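PDB 4CZW: PAN2-PAN3 deadenylation complex catalytic subunit pan2, which shortens the poly(A) tails of cytoplasmic mRNA as the catalytic exonuclease subunit of the PAN2-PAN3 deadenylation complex, probably using two divalent metal ions. Local coordinates for residues S52-V56 with L342-V346; F28-N34 with F367-G371; Y59-R64 with V346-A351. The contacts are given in a common frame with arbitrary orientation. Numbering follows the deposited sequence.

Contact 1: S52-V56 with L342-V346; sequences SLLQV and LVATV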
ATOM      1  N   SER A  52      -0.425   1.822  -9.609  1.00 39.76           N
ATOM      2  CA  SER A  52       0.903   2.127 -10.130  1.00 38.75           C
ATOM      3  C   SER A  52       1.719   2.936  -9.130  1.00 43.61           C
ATOM      4  O   SER A  52       2.914   2.700  -8.955  1.00 38.15           O
ATOM      5  CB  SER A  52       0.798   2.888 -11.452  1.00 34.39           C
ATOM      6  OG  SER A  52       0.016   2.171 -12.389  1.00 43.32           O
ATOM      7  N   LEU A  53       1.064   3.889  -8.474  1.00 32.94           N
ATOM      8  CA  LEU A  53       1.723   4.730  -7.483  1.00 32.12           C
ATOM      9  C   LEU A  53       2.110   3.924  -6.249  1.00 42.43           C
ATOM     10  O   LEU A  53       3.200   4.095  -5.704  1.00 47.19           O
ATOM     11  CB  LEU A  53       0.820   5.899  -7.086  1.00 40.96           C
ATOM     12  CG  LEU A  53       1.358   6.807  -5.978  1.00 38.87           C
ATOM     13  CD1 LEU A  53       2.685   7.425  -6.384  1.00 34.96           C
ATOM     14  CD2 LEU A  53       0.349   7.886  -5.628  1.00 45.23           C
ATOM     15  N   LEU A  54       1.211   3.046  -5.817  1.00 42.00           N
ATOM     16  CA  LEU A  54       1.456   2.203  -4.653  1.00 40.74           C
ATOM     17  C   LEU A  54       2.651   1.281  -4.876  1.00 36.74           C
ATOM     18  O   LEU A  54       3.436   1.037  -3.960  1.00 34.92           O
ATOM     19  CB  LEU A  54       0.209   1.379  -4.317  1.00 35.93           C
ATOM     20  CG  LEU A  54      -1.016   2.160  -3.835  1.00 36.61           C
ATOM     21  CD1 LEU A  54      -2.204   1.233  -3.639  1.00 35.82           C
ATOM     22  CD2 LEU A  54      -0.703   2.912  -2.550  1.00 34.31           C
ATOM     23  N   GLN A  55       2.782   0.774  -6.099  1.00 34.82           N
ATOM     24  CA  GLN A  55       3.897  -0.097  -6.454  1.00 36.95           C
ATOM     25  C   GLN A  55       5.219   0.654  -6.385  1.00 42.90           C
ATOM     26  O   GLN A  55       6.179   0.189  -5.771  1.00 38.18           O
ATOM     27  CB  GLN A  55       3.705  -0.680  -7.857  1.00 36.58           C
ATOM     28  CG  GLN A  55       2.532  -1.640  -7.994  1.00 34.56           C
ATOM     29  CD  GLN A  55       2.825  -3.021  -7.435  1.00 41.49           C
ATOM     30  OE1 GLN A  55       3.865  -3.248  -6.818  1.00 40.38           O
ATOM     31  NE2 GLN A  55       1.905  -3.953  -7.656  1.00 44.90           N
ATOM     32  N   VAL A  56       5.258   1.821  -7.022  1.00 43.83           N
ATOM     33  CA  VAL A  56       6.461   2.643  -7.069  1.00 39.10           C
ATOM     34  C   VAL A  56       6.913   3.049  -5.666  1.00 35.66           C
ATOM     35  O   VAL A  56       8.103   3.015  -5.353  1.00 39.43           O
ATOM     36  CB  VAL A  56       6.237   3.907  -7.926  1.00 31.59           C
ATOM     37  CG1 VAL A  56       7.438   4.823  -7.848  1.00 39.05           C
ATOM     38  CG2 VAL A  56       5.959   3.523  -9.371  1.00 34.64           C
ATOM     39  N   LEU A 342      -3.080   3.491 -16.052  1.00 40.31           N
ATOM     40  CA  LEU A 342      -1.709   3.625 -15.575  1.00 37.66           C
ATOM     41  C   LEU A 342      -1.023   2.291 -15.296  1.00 44.93           C
ATOM     42  O   LEU A 342      -1.644   1.342 -14.818  1.00 45.58           O
ATOM     43  CB  LEU A 342      -1.683   4.485 -14.313  1.00 28.52           C
ATOM     44  CG  LEU A 342      -2.469   5.792 -14.412  1.00 41.76           C
ATOM     45  CD1 LEU A 342      -2.499   6.507 -13.074  1.00 34.18           C
ATOM     46  CD2 LEU A 342      -1.885   6.692 -15.490  1.00 39.02           C
ATOM     47  N   VAL A 343       0.269   2.234 -15.602  1.00 40.02           N
ATOM     48  CA  VAL A 343       1.103   1.095 -15.241  1.00 38.20           C
ATOM     49  C   VAL A 343       2.324   1.602 -14.485  1.00 39.66           C
ATOM     50  O   VAL A 343       2.535   2.810 -14.378  1.00 42.04           O
ATOM     51  CB  VAL A 343       1.555   0.289 -16.474  1.00 42.31           C
ATOM     52  CG1 VAL A 343       0.347  -0.206 -17.260  1.00 29.55           C
ATOM     53  CG2 VAL A 343       2.467   1.130 -17.354  1.00 32.42           C
ATOM     54  N   ALA A 344       3.127   0.683 -13.961  1.00 42.12           N
ATOM     55  CA  ALA A 344       4.317   1.066 -13.215  1.00 36.31           C
ATOM     56  C   ALA A 344       5.540   0.281 -13.671  1.00 42.11           C
ATOM     57  O   ALA A 344       5.538  -0.950 -13.664  1.00 41.25           O
ATOM     58  CB  ALA A 344       4.091   0.871 -11.723  1.00 31.60           C
ATOM     59  N   THR A 345       6.578   1.003 -14.077  1.00 40.40           N
ATOM     60  CA  THR A 345       7.854   0.390 -14.423  1.00 46.60           C
ATOM     61  C   THR A 345       8.855   0.670 -13.310  1.00 43.66           C
ATOM     62  O   THR A 345       9.322   1.798 -13.153  1.00 46.70           O
ATOM     63  CB  THR A 345       8.397   0.913 -15.763  1.00 41.13           C
ATOM     64  OG1 THR A 345       8.508   2.341 -15.713  1.00 50.53           O
ATOM     65  CG2 THR A 345       7.465   0.524 -16.900  1.00 34.71           C
ATOM     66  N   VAL A 346       9.176  -0.361 -12.535  1.00 46.87           N
ATOM     67  CA  VAL A 346       9.970  -0.194 -11.323  1.00 41.05           C
ATOM     68  C   VAL A 346      11.200  -1.100 -11.295  1.00 43.28           C
ATOM     69  O   VAL A 346      11.132  -2.270 -11.670  1.00 47.40           O
ATOM     70  CB  VAL A 346       9.114  -0.478 -10.066  1.00 38.29           C
ATOM     71  CG1 VAL A 346       9.934  -0.303  -8.798  1.00 42.88           C
ATOM     72  CG2 VAL A 346       7.889   0.422 -10.039  1.00 42.10           C
TER

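Contact 2: F28-N34 with F367-G371; sequences FDFGFFN and FSVRG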
ATOM      1  N   PHE A  28     -10.777 -17.031 -10.871  1.00 90.19           N
ATOM      2  CA  PHE A  28     -10.053 -16.346 -11.942  1.00 67.94           C
ATOM      3  C   PHE A  28      -8.557 -16.633 -11.853  1.00 62.58           C
ATOM      4  O   PHE A  28      -7.962 -16.542 -10.775  1.00 65.65           O
ATOM      5  CB  PHE A  28     -10.308 -14.835 -11.886  1.00 68.86           C
ATOM      6  CG  PHE A  28      -9.661 -14.061 -13.003  1.00 63.61           C
ATOM      7  CD1 PHE A  28     -10.293 -13.931 -14.230  1.00 62.78           C
ATOM      8  CD2 PHE A  28      -8.433 -13.446 -12.819  1.00 62.25           C
ATOM      9  CE1 PHE A  28      -9.705 -13.215 -15.254  1.00 68.79           C
ATOM     10  CE2 PHE A  28      -7.842 -12.727 -13.842  1.00 56.75           C
ATOM     11  CZ  PHE A  28      -8.480 -12.612 -15.060  1.00 60.40           C
ATOM     12  N   ASP A  29      -7.956 -16.974 -12.989  1.00 59.49           N
ATOM     13  CA  ASP A  29      -6.562 -17.393 -13.018  1.00 59.74           C
ATOM     14  C   ASP A  29      -5.600 -16.207 -13.047  1.00 59.56           C
ATOM     15  O   ASP A  29      -5.127 -15.808 -14.111  1.00 57.94           O
ATOM     16  CB  ASP A  29      -6.318 -18.298 -14.223  1.00 46.78           C
ATOM     17  CG  ASP A  29      -4.973 -18.991 -14.169  1.00 56.76           C
ATOM     18  OD1 ASP A  29      -4.385 -19.070 -13.068  1.00 56.66           O
ATOM     19  OD2 ASP A  29      -4.509 -19.464 -15.228  1.00 59.12           O
ATOM     20  N   PHE A  30      -5.317 -15.652 -11.872  1.00 56.38           N
ATOM     21  CA  PHE A  30      -4.373 -14.547 -11.751  1.00 48.87           C
ATOM     22  C   PHE A  30      -2.944 -14.999 -12.047  1.00 52.53           C
ATOM     23  O   PHE A  30      -2.112 -14.202 -12.486  1.00 53.60           O
ATOM     24  CB  PHE A  30      -4.440 -13.929 -10.351  1.00 47.85           C
ATOM     25  CG  PHE A  30      -5.667 -13.095 -10.107  1.00 53.43           C
ATOM     26  CD1 PHE A  30      -5.789 -11.839 -10.680  1.00 49.52           C
ATOM     27  CD2 PHE A  30      -6.684 -13.553  -9.284  1.00 52.78           C
ATOM     28  CE1 PHE A  30      -6.911 -11.062 -10.450  1.00 48.35           C
ATOM     29  CE2 PHE A  30      -7.807 -12.780  -9.052  1.00 50.99           C
ATOM     30  CZ  PHE A  30      -7.920 -11.535  -9.635  1.00 52.39           C
ATOM     31  N   GLY A  31      -2.665 -16.277 -11.800  1.00 52.52           N
ATOM     32  CA  GLY A  31      -1.337 -16.827 -12.006  1.00 49.18           C
ATOM     33  C   GLY A  31      -0.904 -16.826 -13.460  1.00 51.19           C
ATOM     34  O   GLY A  31       0.279 -16.973 -13.765  1.00 50.52           O
ATOM     35  N   PHE A  32      -1.867 -16.659 -14.359  1.00 46.41           N
ATOM     36  CA  PHE A  32      -1.589 -16.595 -15.787  1.00 51.05           C
ATOM     37  C   PHE A  32      -0.900 -15.287 -16.165  1.00 54.93           C
ATOM     38  O   PHE A  32      -0.134 -15.232 -17.126  1.00 51.86           O
ATOM     39  CB  PHE A  32      -2.886 -16.760 -16.585  1.00 49.52           C
ATOM     40  CG  PHE A  32      -2.722 -16.558 -18.066  1.00 54.53           C
ATOM     41  CD1 PHE A  32      -2.203 -17.563 -18.863  1.00 61.87           C
ATOM     42  CD2 PHE A  32      -3.099 -15.364 -18.660  1.00 53.97           C
ATOM     43  CE1 PHE A  32      -2.055 -17.379 -20.224  1.00 60.25           C
ATOM     44  CE2 PHE A  32      -2.952 -15.174 -20.021  1.00 59.75           C
ATOM     45  CZ  PHE A  32      -2.429 -16.183 -20.803  1.00 60.90           C
ATOM     46  N   PHE A  33      -1.169 -14.237 -15.397  1.00 54.69           N
ATOM     47  CA  PHE A  33      -0.675 -12.905 -15.725  1.00 49.43           C
ATOM     48  C   PHE A  33       0.601 -12.543 -14.966  1.00 49.49           C
ATOM     49  O   PHE A  33       1.217 -11.510 -15.233  1.00 49.51           O
ATOM     50  CB  PHE A  33      -1.757 -11.859 -15.446  1.00 46.30           C
ATOM     51  CG  PHE A  33      -3.017 -12.056 -16.245  1.00 51.46           C
ATOM     52  CD1 PHE A  33      -4.042 -12.854 -15.762  1.00 50.02           C
ATOM     53  CD2 PHE A  33      -3.176 -11.441 -17.477  1.00 53.94           C
ATOM     54  CE1 PHE A  33      -5.200 -13.036 -16.492  1.00 49.42           C
ATOM     55  CE2 PHE A  33      -4.334 -11.620 -18.212  1.00 55.62           C
ATOM     56  CZ  PHE A  33      -5.346 -12.419 -17.717  1.00 52.42           C
ATOM     57  N   ASN A  34       1.002 -13.396 -14.028  1.00 48.77           N
ATOM     58  CA  ASN A  34       2.190 -13.129 -13.222  1.00 44.27           C
ATOM     59  C   ASN A  34       2.932 -14.407 -12.832  1.00 44.06           C
ATOM     60  O   ASN A  34       2.410 -15.239 -12.091  1.00 44.85           O
ATOM     61  CB  ASN A  34       1.804 -12.338 -11.967  1.00 38.28           C
ATOM     62  CG  ASN A  34       3.006 -11.943 -11.126  1.00 38.55           C
ATOM     63  OD1 ASN A  34       4.146 -11.982 -11.588  1.00 38.45           O
ATOM     64  ND2 ASN A  34       2.751 -11.551  -9.883  1.00 42.96           N
ATOM     65  N   PHE A 367      -2.488  -6.437 -12.172  1.00 46.61           N
ATOM     66  CA  PHE A 367      -2.143  -7.779 -11.713  1.00 44.93           C
ATOM     67  C   PHE A 367      -1.322  -8.535 -12.754  1.00 43.13           C
ATOM     68  O   PHE A 367      -0.999  -9.709 -12.570  1.00 51.00           O
ATOM     69  CB  PHE A 367      -3.403  -8.571 -11.343  1.00 36.00           C
ATOM     70  CG  PHE A 367      -4.431  -8.641 -12.437  1.00 39.10           C
ATOM     71  CD1 PHE A 367      -4.401  -9.663 -13.372  1.00 47.21           C
ATOM     72  CD2 PHE A 367      -5.441  -7.697 -12.518  1.00 42.21           C
ATOM     73  CE1 PHE A 367      -5.350  -9.734 -14.375  1.00 50.41           C
ATOM     74  CE2 PHE A 367      -6.393  -7.762 -13.518  1.00 48.36           C
ATOM     75  CZ  PHE A 367      -6.348  -8.783 -14.445  1.00 54.96           C
ATOM     76  N   SER A 368      -0.984  -7.857 -13.845  1.00 48.71           N
ATOM     77  CA  SER A 368      -0.099  -8.430 -14.854  1.00 40.04           C
ATOM     78  C   SER A 368       1.327  -7.929 -14.647  1.00 47.74           C
ATOM     79  O   SER A 368       1.636  -6.771 -14.930  1.00 48.84           O
ATOM     80  CB  SER A 368      -0.587  -8.086 -16.262  1.00 40.67           C
ATOM     81  OG  SER A 368       0.271  -8.636 -17.247  1.00 50.85           O
ATOM     82  N   VAL A 369       2.191  -8.807 -14.149  1.00 44.17           N
ATOM     83  CA  VAL A 369       3.567  -8.439 -13.834  1.00 39.32           C
ATOM     84  C   VAL A 369       4.556  -9.147 -14.756  1.00 49.27           C
ATOM     85  O   VAL A 369       4.449 -10.352 -14.985  1.00 53.44           O
ATOM     86  CB  VAL A 369       3.908  -8.771 -12.371  1.00 37.29           C
ATOM     87  CG1 VAL A 369       5.329  -8.340 -12.039  1.00 35.84           C
ATOM     88  CG2 VAL A 369       2.909  -8.109 -11.437  1.00 37.34           C
ATOM     89  N   ARG A 370       5.519  -8.393 -15.275  1.00 50.43           N
ATOM     90  CA  ARG A 370       6.487  -8.935 -16.219  1.00 50.20           C
ATOM     91  C   ARG A 370       7.843  -8.258 -16.063  1.00 52.47           C
ATOM     92  O   ARG A 370       7.914  -7.060 -15.789  1.00 66.21           O
ATOM     93  CB  ARG A 370       5.976  -8.765 -17.649  1.00 49.23           C
ATOM     94  CG  ARG A 370       6.084 -10.005 -18.515  1.00 71.64           C
ATOM     95  CD  ARG A 370       5.192  -9.877 -19.739  1.00 75.45           C
ATOM     96  NE  ARG A 370       4.054 -10.790 -19.691  1.00 77.65           N
ATOM     97  CZ  ARG A 370       2.938 -10.562 -19.004  1.00 72.54           C
ATOM     98  NH1 ARG A 370       2.807  -9.448 -18.297  1.00 89.53           N
ATOM     99  NH2 ARG A 370       1.954 -11.451 -19.020  1.00 80.74           N
ATOM    100  N   GLY A 371       8.914  -9.029 -16.234  1.00 52.00           N
ATOM    101  CA  GLY A 371      10.257  -8.479 -16.183  1.00 38.36           C
ATOM    102  C   GLY A 371      10.628  -7.827 -17.500  1.00 45.63           C
ATOM    103  O   GLY A 371      10.309  -8.349 -18.569  1.00 52.45           O
TER

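Contact 3: Y59-R64 with V346-A351; sequences YTPLLR and VNVGRA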
ATOM      1  N   TYR A  59       8.488  -0.025  -3.533  1.00 35.67           N
ATOM      2  CA  TYR A  59       9.869  -0.391  -3.822  1.00 41.01           C
ATOM      3  C   TYR A  59      10.800   0.798  -3.631  1.00 43.93           C
ATOM      4  O   TYR A  59      11.928   0.808  -4.124  1.00 45.83           O
ATOM      5  CB  TYR A  59       9.986  -0.955  -5.239  1.00 41.84           C
ATOM      6  CG  TYR A  59       9.289  -2.288  -5.399  1.00 48.25           C
ATOM      7  CD1 TYR A  59       9.912  -3.468  -5.015  1.00 43.53           C
ATOM      8  CD2 TYR A  59       8.004  -2.364  -5.919  1.00 47.31           C
ATOM      9  CE1 TYR A  59       9.278  -4.688  -5.151  1.00 45.88           C
ATOM     10  CE2 TYR A  59       7.362  -3.581  -6.059  1.00 49.88           C
ATOM     11  CZ  TYR A  59       8.004  -4.739  -5.674  1.00 51.78           C
ATOM     12  OH  TYR A  59       7.369  -5.952  -5.812  1.00 52.79           O
ATOM     13  N   THR A  60      10.307   1.801  -2.912  1.00 46.45           N
ATOM     14  CA  THR A  60      11.133   2.906  -2.448  1.00 42.49           C
ATOM     15  C   THR A  60      11.423   2.684  -0.968  1.00 36.98           C
ATOM     16  O   THR A  60      10.593   3.009  -0.119  1.00 41.86           O
ATOM     17  CB  THR A  60      10.448   4.270  -2.654  1.00 43.21           C
ATOM     18  OG1 THR A  60      10.014   4.390  -4.015  1.00 45.74           O
ATOM     19  CG2 THR A  60      11.405   5.406  -2.326  1.00 31.25           C
ATOM     20  N   PRO A  61      12.603   2.117  -0.661  1.00 40.32           N
ATOM     21  CA  PRO A  61      13.016   1.666   0.675  1.00 35.66           C
ATOM     22  C   PRO A  61      12.688   2.643   1.802  1.00 44.75           C
ATOM     23  O   PRO A  61      12.220   2.219   2.859  1.00 49.05           O
ATOM     24  CB  PRO A  61      14.530   1.508   0.528  1.00 36.39           C
ATOM     25  CG  PRO A  61      14.712   1.132  -0.897  1.00 39.84           C
ATOM     26  CD  PRO A  61      13.667   1.904  -1.658  1.00 43.25           C
ATOM     27  N   LEU A  62      12.925   3.932   1.576  1.00 47.67           N
ATOM     28  CA  LEU A  62      12.656   4.941   2.591  1.00 39.38           C
ATOM     29  C   LEU A  62      11.161   5.112   2.838  1.00 47.01           C
ATOM     30  O   LEU A  62      10.741   5.408   3.955  1.00 45.74           O
ATOM     31  CB  LEU A  62      13.274   6.280   2.192  1.00 45.79           C
ATOM     32  CG  LEU A  62      14.799   6.347   2.263  1.00 52.93           C
ATOM     33  CD1 LEU A  62      15.297   7.711   1.821  1.00 51.15           C
ATOM     34  CD2 LEU A  62      15.278   6.026   3.671  1.00 44.30           C
ATOM     35  N   LEU A  63      10.361   4.922   1.794  1.00 42.17           N
ATOM     36  CA  LEU A  63       8.913   5.045   1.914  1.00 44.06           C
ATOM     37  C   LEU A  63       8.296   3.815   2.573  1.00 45.42           C
ATOM     38  O   LEU A  63       7.393   3.937   3.401  1.00 45.26           O
ATOM     39  CB  LEU A  63       8.273   5.279   0.544  1.00 44.03           C
ATOM     40  CG  LEU A  63       8.515   6.646  -0.098  1.00 48.51           C
ATOM     41  CD1 LEU A  63       7.758   6.762  -1.411  1.00 44.54           C
ATOM     42  CD2 LEU A  63       8.113   7.756   0.857  1.00 44.30           C
ATOM     43  N   ARG A  64       8.783   2.632   2.203  1.00 48.72           N
ATOM     44  CA  ARG A  64       8.252   1.387   2.750  1.00 50.88           C
ATOM     45  C   ARG A  64       8.549   1.275   4.243  1.00 46.97           C
ATOM     46  O   ARG A  64       7.680   0.905   5.030  1.00 42.83           O
ATOM     47  CB  ARG A  64       8.824   0.173   2.011  1.00 41.44           C
ATOM     48  CG  ARG A  64       8.134  -1.136   2.379  1.00 50.27           C
ATOM     49  CD  ARG A  64       9.003  -2.356   2.093  1.00 45.63           C
ATOM     50  NE  ARG A  64       9.148  -2.637   0.668  1.00 45.53           N
ATOM     51  CZ  ARG A  64       9.817  -3.678   0.180  1.00 51.33           C
ATOM     52  NH1 ARG A  64      10.400  -4.539   1.004  1.00 62.99           N
ATOM     53  NH2 ARG A  64       9.902  -3.862  -1.130  1.00 48.42           N
ATOM     54  N   VAL A 346       9.176  -0.361 -12.535  1.00 46.87           N
ATOM     55  CA  VAL A 346       9.970  -0.194 -11.323  1.00 41.05           C
ATOM     56  C   VAL A 346      11.200  -1.100 -11.295  1.00 43.28           C
ATOM     57  O   VAL A 346      11.132  -2.270 -11.670  1.00 47.40           O
ATOM     58  CB  VAL A 346       9.114  -0.478 -10.066  1.00 38.29           C
ATOM     59  CG1 VAL A 346       9.934  -0.303  -8.798  1.00 42.88           C
ATOM     60  CG2 VAL A 346       7.889   0.422 -10.039  1.00 42.10           C
ATOM     61  N   ASN A 347      12.327  -0.546 -10.854  1.00 36.88           N
ATOM     62  CA  ASN A 347      13.518  -1.339 -10.580  1.00 42.36           C
ATOM     63  C   ASN A 347      13.442  -1.903  -9.163  1.00 49.62           C
ATOM     64  O   ASN A 347      13.733  -1.204  -8.193  1.00 42.58           O
ATOM     65  CB  ASN A 347      14.782  -0.496 -10.758  1.00 50.74           C
ATOM     66  CG  ASN A 347      16.048  -1.335 -10.826  1.00 51.82           C
ATOM     67  OD1 ASN A 347      16.157  -2.376 -10.178  1.00 48.09           O
ATOM     68  ND2 ASN A 347      17.012  -0.883 -11.618  1.00 54.32           N
ATOM     69  N   VAL A 348      13.052  -3.170  -9.051  1.00 48.84           N
ATOM     70  CA  VAL A 348      12.838  -3.793  -7.747  1.00 46.83           C
ATOM     71  C   VAL A 348      14.144  -4.119  -7.029  1.00 44.92           C
ATOM     72  O   VAL A 348      14.133  -4.646  -5.916  1.00 51.88           O
ATOM     73  CB  VAL A 348      12.013  -5.089  -7.875  1.00 50.00           C
ATOM     74  CG1 VAL A 348      10.664  -4.796  -8.512  1.00 47.74           C
ATOM     75  CG2 VAL A 348      12.776  -6.129  -8.680  1.00 42.26           C
ATOM     76  N   GLY A 349      15.268  -3.803  -7.664  1.00 48.03           N
ATOM     77  CA  GLY A 349      16.570  -4.079  -7.088  1.00 47.24           C
ATOM     78  C   GLY A 349      16.958  -3.111  -5.987  1.00 49.99           C
ATOM     79  O   GLY A 349      17.817  -3.417  -5.159  1.00 58.85           O
ATOM     80  N   ARG A 350      16.323  -1.943  -5.975  1.00 49.93           N
ATOM     81  CA  ARG A 350      16.626  -0.916  -4.984  1.00 48.74           C
ATOM     82  C   ARG A 350      16.258  -1.374  -3.575  1.00 53.90           C
ATOM     83  O   ARG A 350      16.953  -1.060  -2.608  1.00 54.54           O
ATOM     84  CB  ARG A 350      15.889   0.386  -5.309  1.00 51.46           C
ATOM     85  CG  ARG A 350      15.875   0.763  -6.783  1.00 47.33           C
ATOM     86  CD  ARG A 350      17.270   1.012  -7.330  1.00 46.48           C
ATOM     87  NE  ARG A 350      17.223   1.505  -8.704  1.00 45.20           N
ATOM     88  CZ  ARG A 350      18.291   1.693  -9.471  1.00 52.41           C
ATOM     89  NH1 ARG A 350      19.502   1.426  -9.005  1.00 69.30           N
ATOM     90  NH2 ARG A 350      18.148   2.147 -10.710  1.00 51.00           N
ATOM     91  N   ALA A 351      15.162  -2.120  -3.468  1.00 56.60           N
ATOM     92  CA  ALA A 351      14.665  -2.579  -2.174  1.00 54.52           C
ATOM     93  C   ALA A 351      15.110  -4.008  -1.872  1.00 63.87           C
ATOM     94  O   ALA A 351      14.498  -4.700  -1.059  1.00 62.30           O
ATOM     95  CB  ALA A 351      13.148  -2.477  -2.128  1.00 51.72           C
TER

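Contact 1: S52-V56 with L342-V346
Helix segment 52-56 and strand segment 342-346 run nearly parallel: their axes approach to 7.4 Å and their N-to-C directions differ by 15°. The backbones come nearest at the start of the helical segment, where the CA atoms of Ser52 and Ala344 are 4.7 Å apart, and are wider at Val56 and Val346, 6.2 Å between CA atoms. The short spacing at Ser52 is consistent with the small side chains there: Ala344 CB sits 3.5 Å from Ser52 O and 3.9 Å from Ser52 CB. Helix 51-58 lies against the sheet containing strands 321-334, 339-347 and 361-365 in the pseudo-UCH domain, a USP-like fold predicted to lack protease activity. Leu342, Ala344 and Val346 direct their CA-to-CB bonds toward the helix, while Val343 and Thr345 direct theirs away. Ser52 OG lies 3.1 Å from Leu342 O. Farther along, Val56 CG2 packs 4.0 Å from Ala344 CB and 3.7 Å from Val346 CG2, and Gln55 CB stands 4.2 Å from Ala344 CB.

Contact 2: F28-N34 with F367-G371
Three phenylalanines, Phe28, Phe30 and Phe33, surround the ring of a fourth, Phe367, and each meets it nearly at right angles. Phe30 points its edge at the Phe367 face in a T-shaped pair (centroids 5.3 Å apart, planes at 89°), and Phe28 does so in an offset edge-to-face pair (5.9 Å, 89°). Toward Phe33 the roles reverse: Phe367 supplies the edge and Phe33 the face (5.1 Å, 87°), with Phe367 CE1 3.7 Å from Phe33 CD1. The cluster therefore ties a loop near the N-terminus of the pseudo-UCH domain to the start of a strand more than 330 residues later. Beside the rings the backbones meet, Val369 N donating a hydrogen bond to Phe33 O (3.1 Å, 137° at the hydrogen); Ser368 CA also makes a CA-H...O contact of 3.4 Å to Phe33 O. Arg370 NH1 donates a hydrogen bond to Ser368 OG at 2.9 Å within its own strand. Asn34 OD1 packs 3.3 Å from Val369 CB while hydrogen-bonding to Thr36. In the sheet, strand 368-371 pairs antiparallel with strand 361-365, and Ser99 of strand 99-100 touches both Phe30 and Phe367.

Contact 3: Y59-R64 with V346-A351
In the USP-like pseudo-UCH domain, the corner between helices 51-58 and 61-71 fits against the end of strand 339-347 and the type I beta turn, Asn347 to Arg350, that begins at its last residue. The surfaces mesh by shape, with 328 Å² buried and no hydrogen bond between them. Tyr59, just past the first helix, is the main projection: its CB lies 3.6 Å from Val346 CG1, while its ring receives Val348 CG1 over one face in a CH-pi contact, 3.8 Å from the centroid and 18° off the ring normal. The methyl of Ala351 is the reciprocal bump, set into a hollow formed by Tyr59, Pro61 and Arg64: Ala351 CB is 4.0 Å from Tyr59 O, 4.1 Å from Pro61 CG and 3.7 Å from Arg64 NH2. Pro61, in the first turn of the next helix, also rests its CG 3.6 Å from Arg350 O. Polar ends are engaged elsewhere, Arg64 NE with His58 O and the Arg350 guanidinium in a salt bridge with Glu290. Within the turn, Asn347 OD1 accepts a hydrogen bond from Gly349 N at 3.0 Å, an Asx turn.

Contacts 1 and 3 are continuous: they share Val346, their centres are 11 Å apart, and helices 51-58 and 61-71 successively meet strand 339-347 and the turn beyond it. Contact 2 touches neither, its nearest atoms being about 6 Å from contact 1 and 7 Å from contact 3, but it reaches the same sheet through strand 368-371. Both other contacts are nested along the chain within the loop that contact 2 closes. All three belong to the pseudo-UCH scaffold, not to the exonuclease domain with its inferred catalytic metal site. In contact 3 the Arg64 side chain is about 11 Å from that of the zinc ligand His70, so the contact does not itself form that site.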